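Local structure of SM80.1 Vicilin (Solanum melongena, 5VF5) at residues Y12-Q17 with P34-R39; M214-Q219 with P232-Q237. The protein is a vicilin of the bicupin family, probably a seed storage protein, and carries copper and sodium ions in the crystal. One frame throughout, in Å; residues are numbered along the deposited sequence. Where two conformers were deposited one is given.

The two contacts differ in kind. Contact 1 is a buried pair of phenylalanine rings, and contact 2 is a surface salt bridge between glutamate and arginine. Their centres lie 28 Å apart on opposite sides of the chain's centre, with the nearest atoms about 17 Å from each other, so they do not touch. One sheet of the C-terminal cupin half relates them. Its outermost strands are 13-14, in contact 1, and 220-222, which follows segment 214-219 of contact 2. Contact 1 is the one near copper: the Phe-14 side chain is about 13 Å from the ion, whose ligands are Cys-281, His-283 and His-325.

Contact 1: Y12-Q17 with P34-R39; sequences YLFKSQ and PKFTQR
Phe-14 and Phe-36 carry this buried contact between segments 12-17 and 34-39. Along the first segment, Tyr-12 comes ahead of the pair. Its backbone bonds to Val-320, and its ring packs on Met-279 and on the copper ligand Cys-281. Two residues on, Phe-14 bonds through its backbone to Val-318, which fixes short strand 13-14 against strand 318-321.

The Phe-14 ring then reaches across to segment 34-39. It offers one face to the edge of the Phe-36 ring, with Phe-36 CE1 placed over that face. The closest pair is Phe-14 CZ and Phe-36 CD1, 3.8 Å apart. Phe-14 CE1 is a little farther from the same CD1, at 4.0 Å. The ring centroids are 5.5 Å apart and the planes stand at 86°, a T-shaped (edge-to-face) stack. With CG anti to the carbonyl carbon (chi1 -71°), the Phe-36 ring swings in toward segment 12-17 and meets Phe-14 with its CD1 and CE1 edge.

Past the rings, Lys-15 NZ makes a salt bridge to Asp-317, and Ser-16 N bonds to the same carboxylate. Both tie the segment further to the loop before strand 318-321.

Both phenylalanines also touch Val-320, while Leu-43 packs on Phe-14 and Ile-46 on Phe-36. Segment 34-39 belongs to the loop between strands 28-32 and 49-56 of the N-terminal cupin half. The ring pair therefore lies where the two cupin halves meet, with a strand from the N-terminal end of the chain completing a sheet of the C-terminal half, as in the bicupin fold of 7S vicilins.

Contact 2: M214-Q219 with P232-Q237; sequences MKERPQ and PERFEQ
Arg-234 NH1 donates to Glu-216 OE1 over 2.8 Å, in a nearly straight bond with an N-H...O angle of 174°. OE1 accepts with its syn lone pair. Beside it, Arg-234 NH2 donates to Glu-216 OE2 at 2.9 Å, again from the syn side but well out of the carboxylate plane. This second bond is more bent, at 159°.

The result is an end-on, two-pronged salt bridge: NH1 and NH2 each hold one oxygen. The two flat groups are 24° apart, close to coplanar. Paired bonds of this kind limit rotation of the carboxylate. Glutamate and arginine reach toward each other from the two segments. Arg-234 has CG anti to its own N and stays extended to NE, which carries the guanidinium out to the glutamate.

Phe-235 lies along the arginine. Its CZ sits 3.5 Å above the guanidinium plane, toward the rim, and its ring is stacked with Phe-211. Arg-234 N is bonded to Ser-231 OG, which anchors the start of the arginine.

The bridge is at the surface, although Glu-216 also rests on Ile-228. Segment 214-219 leads into strand 220-222, and segment 232-237 leaves its antiparallel neighbour 225-230. The salt bridge thus joins the chain entering this edge hairpin to the chain leaving it, before strand 243-250.

Contact 1: Y12-Q17 with P34-R39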
ATOM      1  N   TYR A  12      -2.458   1.664  16.061  1.00 14.22           N
ATOM      2  CA  TYR A  12      -2.749   1.772  14.652  1.00 13.58           C
ATOM      3  C   TYR A  12      -1.653   2.431  13.837  1.00 12.93           C
ATOM      4  O   TYR A  12      -1.695   2.421  12.608  1.00 11.68           O
ATOM      5  CB  TYR A  12      -4.028   2.575  14.482  1.00 14.36           C
ATOM      6  CG  TYR A  12      -5.213   2.045  15.240  1.00 17.03           C
ATOM      7  CD1 TYR A  12      -5.662   0.768  15.047  1.00 17.60           C
ATOM      8  CD2 TYR A  12      -5.859   2.819  16.182  1.00 23.63           C
ATOM      9  CE1 TYR A  12      -6.739   0.255  15.773  1.00 20.65           C
ATOM     10  CE2 TYR A  12      -6.936   2.325  16.892  1.00 26.95           C
ATOM     11  CZ  TYR A  12      -7.386   1.052  16.648  1.00 22.28           C
ATOM     12  OH  TYR A  12      -8.454   0.545  17.364  1.00 30.78           O
ATOM     13  N   LEU A  13      -0.686   3.075  14.483  1.00 11.70           N
ATOM     14  CA  LEU A  13       0.376   3.818  13.841  1.00 12.40           C
ATOM     15  C   LEU A  13       1.613   2.956  13.736  1.00 13.49           C
ATOM     16  O   LEU A  13       2.057   2.384  14.750  1.00 15.96           O
ATOM     17  CB  LEU A  13       0.690   5.043  14.687  1.00 14.33           C
ATOM     18  CG  LEU A  13       1.883   5.885  14.258  1.00 17.02           C
ATOM     19  CD1 LEU A  13       1.623   6.500  12.901  1.00 15.89           C
ATOM     20  CD2 LEU A  13       2.120   6.988  15.277  1.00 20.21           C
ATOM     21  N   PHE A  14       2.195   2.888  12.540  1.00 13.27           N
ATOM     22  CA  PHE A  14       3.399   2.091  12.279  1.00 12.77           C
ATOM     23  C   PHE A  14       4.381   3.022  11.616  1.00 13.41           C
ATOM     24  O   PHE A  14       4.296   3.324  10.422  1.00 14.46           O
ATOM     25  CB  PHE A  14       3.110   0.890  11.392  1.00 14.89           C
ATOM     26  CG  PHE A  14       2.180  -0.127  12.008  1.00 15.30           C
ATOM     27  CD1 PHE A  14       0.836   0.077  12.062  1.00 14.66           C
ATOM     28  CD2 PHE A  14       2.688  -1.297  12.583  1.00 20.25           C
ATOM     29  CE1 PHE A  14      -0.020  -0.837  12.680  1.00 15.55           C
ATOM     30  CE2 PHE A  14       1.839  -2.234  13.157  1.00 21.21           C
ATOM     31  CZ  PHE A  14       0.480  -1.995  13.232  1.00 18.91           C
ATOM     32  N   LYS A  15       5.308   3.540  12.395  1.00 15.76           N
ATOM     33  CA  LYS A  15       6.305   4.434  11.869  1.00 13.69           C
ATOM     34  C   LYS A  15       7.200   3.734  10.814  1.00 14.30           C
ATOM     35  O   LYS A  15       7.429   2.518  10.877  1.00 14.03           O
ATOM     36  CB  LYS A  15       7.135   5.010  13.006  1.00 17.70           C
ATOM     37  CG  LYS A  15       6.320   5.913  13.929  1.00 20.38           C
ATOM     38  CD  LYS A  15       5.935   7.231  13.300  1.00 18.86           C
ATOM     39  CE  LYS A  15       7.173   8.029  13.008  1.00 20.49           C
ATOM     40  NZ  LYS A  15       6.853   9.325  12.358  1.00 23.51           N
ATOM     41  N   SER A  16       7.751   4.538   9.901  1.00 14.07           N
ATOM     42  CA  SER A  16       8.549   4.001   8.819  0.80 13.89           C
ATOM     43  C   SER A  16       9.704   3.111   9.295  1.00 14.15           C
ATOM     44  O   SER A  16      10.037   2.103   8.641  1.00 14.70           O
ATOM     45  CB  SER A  16       9.036   5.096   7.897  0.80 16.32           C
ATOM     46  OG  SER A  16      10.000   5.878   8.567  0.80 17.22           O
ATOM     47  N   GLN A  17      10.284   3.450  10.439  1.00 15.48           N
ATOM     48  CA  GLN A  17      11.414   2.689  10.971  0.50 17.61           C
ATOM     49  C   GLN A  17      11.047   1.264  11.345  1.00 17.20           C
ATOM     50  O   GLN A  17      11.931   0.438  11.530  1.00 18.56           O
ATOM     51  CB  GLN A  17      12.018   3.424  12.164  0.50 18.82           C
ATOM     52  CG  GLN A  17      12.803   4.662  11.741  0.50 20.98           C
ATOM     53  N   PRO A  34       6.124  -5.577  10.234  1.00 11.98           N
ATOM     54  CA  PRO A  34       5.724  -6.782  10.935  1.00 11.95           C
ATOM     55  C   PRO A  34       4.254  -7.145  10.759  1.00 11.46           C
ATOM     56  O   PRO A  34       3.450  -6.285  10.355  1.00 12.28           O
ATOM     57  CB  PRO A  34       6.051  -6.470  12.393  1.00 15.93           C
ATOM     58  CG  PRO A  34       7.120  -5.431  12.309  1.00 20.24           C
ATOM     59  CD  PRO A  34       6.729  -4.582  11.121  1.00 14.99           C
ATOM     60  N   LYS A  35       3.884  -8.350  11.132  1.00 12.89           N
ATOM     61  CA  LYS A  35       2.476  -8.687  11.186  1.00 13.62           C
ATOM     62  C   LYS A  35       1.708  -7.652  11.980  1.00 13.86           C
ATOM     63  O   LYS A  35       2.212  -7.134  12.989  1.00 15.46           O
ATOM     64  CB  LYS A  35       2.270 -10.036  11.878  1.00 17.46           C
ATOM     65  CG  LYS A  35       2.610 -11.205  11.004  1.00 19.60           C
ATOM     66  CD  LYS A  35       2.276 -12.533  11.681  1.00 23.39           C
ATOM     67  CE  LYS A  35       0.798 -12.642  12.087  1.00 25.02           C
ATOM     68  NZ  LYS A  35       0.439 -13.991  12.605  1.00 31.64           N
ATOM     69  N   PHE A  36       0.497  -7.339  11.567  1.00 13.49           N
ATOM     70  CA  PHE A  36      -0.239  -6.265  12.242  1.00 15.04           C
ATOM     71  C   PHE A  36      -0.602  -6.560  13.694  1.00 17.16           C
ATOM     72  O   PHE A  36      -0.793  -5.635  14.497  1.00 20.34           O
ATOM     73  CB  PHE A  36      -1.480  -5.944  11.444  1.00 14.21           C
ATOM     74  CG  PHE A  36      -1.183  -5.247  10.163  1.00 13.47           C
ATOM     75  CD1 PHE A  36      -0.675  -3.935  10.168  1.00 15.38           C
ATOM     76  CD2 PHE A  36      -1.436  -5.830   8.954  1.00 13.71           C
ATOM     77  CE1 PHE A  36      -0.446  -3.287   8.987  1.00 15.58           C
ATOM     78  CE2 PHE A  36      -1.165  -5.172   7.769  1.00 14.49           C
ATOM     79  CZ  PHE A  36      -0.691  -3.888   7.798  1.00 15.58           C
ATOM     80  N   THR A  37      -0.673  -7.830  14.000  1.00 16.00           N
ATOM     81  CA  THR A  37      -0.930  -8.313  15.361  1.00 17.92           C
ATOM     82  C   THR A  37       0.297  -8.341  16.259  1.00 20.59           C
ATOM     83  O   THR A  37       0.161  -8.723  17.438  1.00 22.39           O
ATOM     84  CB  THR A  37      -1.544  -9.710  15.277  1.00 18.85           C
ATOM     85  OG1 THR A  37      -0.748 -10.508  14.385  1.00 21.93           O
ATOM     86  CG2 THR A  37      -2.987  -9.628  14.727  1.00 21.35           C
ATOM     87  N   GLN A  38       1.461  -7.922  15.747  1.00 20.95           N
ATOM     88  CA  GLN A  38       2.704  -7.894  16.576  1.00 22.49           C
ATOM     89  C   GLN A  38       2.533  -7.241  17.926  1.00 23.37           C
ATOM     90  O   GLN A  38       2.988  -7.812  18.905  1.00 28.76           O
ATOM     91  CB  GLN A  38       3.874  -7.217  15.834  1.00 28.19           C
ATOM     92  CG  GLN A  38       5.190  -7.170  16.598  1.00 28.59           C
ATOM     93  CD  GLN A  38       6.189  -6.201  15.972  1.00 29.49           C
ATOM     94  OE1 GLN A  38       5.882  -5.011  15.698  1.00 29.22           O
ATOM     95  NE2 GLN A  38       7.390  -6.704  15.734  1.00 32.23           N
ATOM     96  N   ARG A  39       1.896  -6.088  17.998  1.00 25.02           N
ATOM     97  CA  ARG A  39       1.714  -5.379  19.288  1.00 26.25           C
ATOM     98  C   ARG A  39       0.284  -5.216  19.748  1.00 27.21           C
ATOM     99  O   ARG A  39       0.061  -4.743  20.864  1.00 37.86           O
ATOM    100  CB  ARG A  39       2.318  -3.967  19.240  1.00 31.69           C
ATOM    101  CG  ARG A  39       3.819  -3.904  19.084  1.00 31.55           C
ATOM    102  CD  ARG A  39       4.247  -2.448  18.979  1.00 32.80           C
ATOM    103  NE  ARG A  39       5.660  -2.328  18.658  1.00 43.25           N
ATOM    104  CZ  ARG A  39       6.298  -1.173  18.448  1.00 41.89           C
ATOM    105  NH1 ARG A  39       7.587  -1.201  18.143  1.00 46.73           N
ATOM    106  NH2 ARG A  39       5.659   0.002  18.540  1.00 39.04           N
TER

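Contact 2: M214-Q219 with P232-Q237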
ATOM      1  N   MET A 214      -4.921   7.823 -12.588  0.50 23.44           N
ATOM      2  CA  MET A 214      -4.387   9.162 -12.280  0.50 25.99           C
ATOM      3  C   MET A 214      -5.084  10.258 -13.075  0.50 27.15           C
ATOM      4  O   MET A 214      -5.312  11.349 -12.560  0.50 27.64           O
ATOM      5  CB  MET A 214      -2.885   9.247 -12.573  0.50 27.05           C
ATOM      6  CG  MET A 214      -1.968   8.750 -11.461  0.50 25.81           C
ATOM      7  SD  MET A 214      -0.252   9.241 -11.764  0.50 35.83           S
ATOM      8  CE  MET A 214      -0.375  11.019 -11.629  0.50 33.59           C
ATOM      9  N   LYS A 215      -5.436   9.943 -14.320  1.00 26.05           N
ATOM     10  CA  LYS A 215      -6.034  10.932 -15.264  1.00 29.07           C
ATOM     11  C   LYS A 215      -7.574  11.054 -15.180  1.00 24.62           C
ATOM     12  O   LYS A 215      -8.185  11.906 -15.842  1.00 31.13           O
ATOM     13  CB  LYS A 215      -5.627  10.629 -16.703  1.00 36.37           C
ATOM     14  CG  LYS A 215      -4.148  10.863 -16.976  1.00 42.85           C
ATOM     15  CD  LYS A 215      -3.795  10.478 -18.401  1.00 56.77           C
ATOM     16  CE  LYS A 215      -2.503  11.136 -18.861  1.00 63.38           C
ATOM     17  NZ  LYS A 215      -2.194  10.786 -20.275  1.00 73.76           N
ATOM     18  N   GLU A 216      -8.191  10.212 -14.367  1.00 22.04           N
ATOM     19  CA  GLU A 216      -9.641  10.213 -14.211  1.00 21.55           C
ATOM     20  C   GLU A 216     -10.067  11.321 -13.273  1.00 22.27           C
ATOM     21  O   GLU A 216      -9.280  11.793 -12.438  1.00 25.08           O
ATOM     22  CB  GLU A 216     -10.119   8.862 -13.664  1.00 23.45           C
ATOM     23  CG  GLU A 216      -9.789   7.721 -14.618  1.00 24.34           C
ATOM     24  CD  GLU A 216     -10.307   6.387 -14.162  1.00 26.84           C
ATOM     25  OE1 GLU A 216     -11.073   6.312 -13.172  1.00 30.15           O
ATOM     26  OE2 GLU A 216      -9.957   5.386 -14.821  1.00 35.41           O
ATOM     27  N   ARG A 217     -11.348  11.671 -13.358  1.00 24.54           N
ATOM     28  CA  ARG A 217     -11.961  12.604 -12.412  1.00 26.63           C
ATOM     29  C   ARG A 217     -11.966  11.929 -11.035  1.00 21.82           C
ATOM     30  O   ARG A 217     -12.212  10.726 -10.930  1.00 24.25           O
ATOM     31  CB  ARG A 217     -13.386  12.993 -12.856  1.00 27.72           C
ATOM     32  CG  ARG A 217     -13.466  13.646 -14.244  1.00 39.59           C
ATOM     33  CD  ARG A 217     -12.440  14.754 -14.459  1.00 45.78           C
ATOM     34  NE  ARG A 217     -12.416  15.692 -13.334  1.00 61.54           N
ATOM     35  CZ  ARG A 217     -11.408  16.508 -13.019  1.00 64.01           C
ATOM     36  NH1 ARG A 217     -11.527  17.317 -11.961  1.00 69.91           N
ATOM     37  NH2 ARG A 217     -10.285  16.530 -13.733  1.00 79.78           N
ATOM     38  N   PRO A 218     -11.654  12.693  -9.977  1.00 22.53           N
ATOM     39  CA  PRO A 218     -11.701  12.055  -8.646  1.00 21.64           C
ATOM     40  C   PRO A 218     -13.129  11.601  -8.276  1.00 20.72           C
ATOM     41  O   PRO A 218     -14.105  12.207  -8.741  1.00 22.71           O
ATOM     42  CB  PRO A 218     -11.266  13.161  -7.702  1.00 23.51           C
ATOM     43  CG  PRO A 218     -10.647  14.222  -8.534  1.00 31.21           C
ATOM     44  CD  PRO A 218     -11.095  14.057  -9.943  1.00 24.72           C
ATOM     45  N   GLN A 219     -13.257  10.571  -7.461  1.00 19.99           N
ATOM     46  CA  GLN A 219     -14.556  10.255  -6.873  1.00 19.43           C
ATOM     47  C   GLN A 219     -15.088  11.400  -6.038  1.00 22.30           C
ATOM     48  O   GLN A 219     -16.299  11.749  -6.116  1.00 27.30           O
ATOM     49  CB  GLN A 219     -14.511   9.029  -6.017  1.00 21.65           C
ATOM     50  CG  GLN A 219     -15.888   8.732  -5.453  1.00 24.30           C
ATOM     51  CD  GLN A 219     -15.971   7.409  -4.774  1.00 23.15           C
ATOM     52  OE1 GLN A 219     -14.966   6.835  -4.395  1.00 27.71           O
ATOM     53  NE2 GLN A 219     -17.211   6.905  -4.619  1.00 30.97           N
ATOM     54  N   PRO A 232     -12.898  -3.181  -6.075  1.00 14.82           N
ATOM     55  CA  PRO A 232     -13.175  -4.481  -6.687  1.00 15.74           C
ATOM     56  C   PRO A 232     -14.489  -4.517  -7.452  1.00 17.13           C
ATOM     57  O   PRO A 232     -14.666  -5.394  -8.276  1.00 19.83           O
ATOM     58  CB  PRO A 232     -13.157  -5.447  -5.500  1.00 17.33           C
ATOM     59  CG  PRO A 232     -13.514  -4.588  -4.332  1.00 17.17           C
ATOM     60  CD  PRO A 232     -12.926  -3.270  -4.608  1.00 17.38           C
ATOM     61  N   GLU A 233     -15.411  -3.589  -7.171  1.00 16.99           N
ATOM     62  CA  GLU A 233     -16.641  -3.505  -7.972  1.00 18.96           C
ATOM     63  C   GLU A 233     -16.279  -3.277  -9.431  1.00 19.93           C
ATOM     64  O   GLU A 233     -16.897  -3.849 -10.324  1.00 23.06           O
ATOM     65  CB  GLU A 233     -17.523  -2.357  -7.470  1.00 23.14           C
ATOM     66  CG  GLU A 233     -18.361  -2.639  -6.238  1.00 29.09           C
ATOM     67  CD  GLU A 233     -17.692  -2.297  -4.923  1.00 28.96           C
ATOM     68  OE1 GLU A 233     -16.423  -2.236  -4.896  1.00 26.10           O
ATOM     69  OE2 GLU A 233     -18.435  -2.107  -3.920  1.00 23.79           O
ATOM     70  N   ARG A 234     -15.319  -2.394  -9.669  1.00 17.95           N
ATOM     71  CA  ARG A 234     -14.878  -2.044 -11.010  1.00 19.14           C
ATOM     72  C   ARG A 234     -13.786  -2.902 -11.621  1.00 18.58           C
ATOM     73  O   ARG A 234     -13.789  -3.143 -12.825  1.00 22.82           O
ATOM     74  CB  ARG A 234     -14.463  -0.576 -11.013  1.00 21.40           C
ATOM     75  CG  ARG A 234     -13.921  -0.080 -12.327  1.00 22.91           C
ATOM     76  CD  ARG A 234     -13.723   1.406 -12.335  1.00 23.14           C
ATOM     77  NE  ARG A 234     -13.062   1.806 -13.563  1.00 24.97           N
ATOM     78  CZ  ARG A 234     -12.397   2.947 -13.731  1.00 25.49           C
ATOM     79  NH1 ARG A 234     -12.327   3.857 -12.767  1.00 27.43           N
ATOM     80  NH2 ARG A 234     -11.812   3.189 -14.900  1.00 32.16           N
ATOM     81  N   PHE A 235     -12.828  -3.314 -10.796  1.00 15.61           N
ATOM     82  CA  PHE A 235     -11.626  -3.977 -11.246  1.00 15.19           C
ATOM     83  C   PHE A 235     -11.650  -5.411 -10.794  1.00 17.28           C
ATOM     84  O   PHE A 235     -11.369  -5.713  -9.616  1.00 17.88           O
ATOM     85  CB  PHE A 235     -10.405  -3.240 -10.706  1.00 16.16           C
ATOM     86  CG  PHE A 235     -10.200  -1.913 -11.368  1.00 16.42           C
ATOM     87  CD1 PHE A 235      -9.587  -1.822 -12.616  1.00 21.12           C
ATOM     88  CD2 PHE A 235     -10.675  -0.773 -10.788  1.00 18.67           C
ATOM     89  CE1 PHE A 235      -9.449  -0.594 -13.240  1.00 21.68           C
ATOM     90  CE2 PHE A 235     -10.517   0.461 -11.383  1.00 18.50           C
ATOM     91  CZ  PHE A 235      -9.896   0.552 -12.611  1.00 19.16           C
ATOM     92  N   GLU A 236     -11.977  -6.318 -11.708  1.00 19.78           N
ATOM     93  CA  GLU A 236     -12.149  -7.721 -11.374  1.00 20.19           C
ATOM     94  C   GLU A 236     -10.853  -8.325 -10.770  1.00 18.98           C
ATOM     95  O   GLU A 236     -10.912  -9.224  -9.933  1.00 20.10           O
ATOM     96  CB  GLU A 236     -12.606  -8.499 -12.626  1.00 26.02           C
ATOM     97  CG  GLU A 236     -11.509  -8.839 -13.612  1.00 35.88           C
ATOM     98  N   GLN A 237      -9.707  -7.816 -11.198  1.00 20.39           N
ATOM     99  CA  GLN A 237      -8.470  -8.403 -10.671  0.60 19.31           C
ATOM    100  C   GLN A 237      -8.256  -8.112  -9.192  1.00 17.46           C
ATOM    101  O   GLN A 237      -7.428  -8.792  -8.599  1.00 18.67           O
ATOM    102  CB  GLN A 237      -7.221  -7.999 -11.426  0.60 20.54           C
ATOM    103  CG  GLN A 237      -6.924  -6.517 -11.385  0.60 19.02           C
ATOM    104  CD  GLN A 237      -7.438  -5.849 -12.637  0.60 22.47           C
ATOM    105  OE1 GLN A 237      -8.652  -5.773 -12.873  0.60 26.56           O
ATOM    106  NE2 GLN A 237      -6.526  -5.381 -13.449  0.60 24.78           N
TER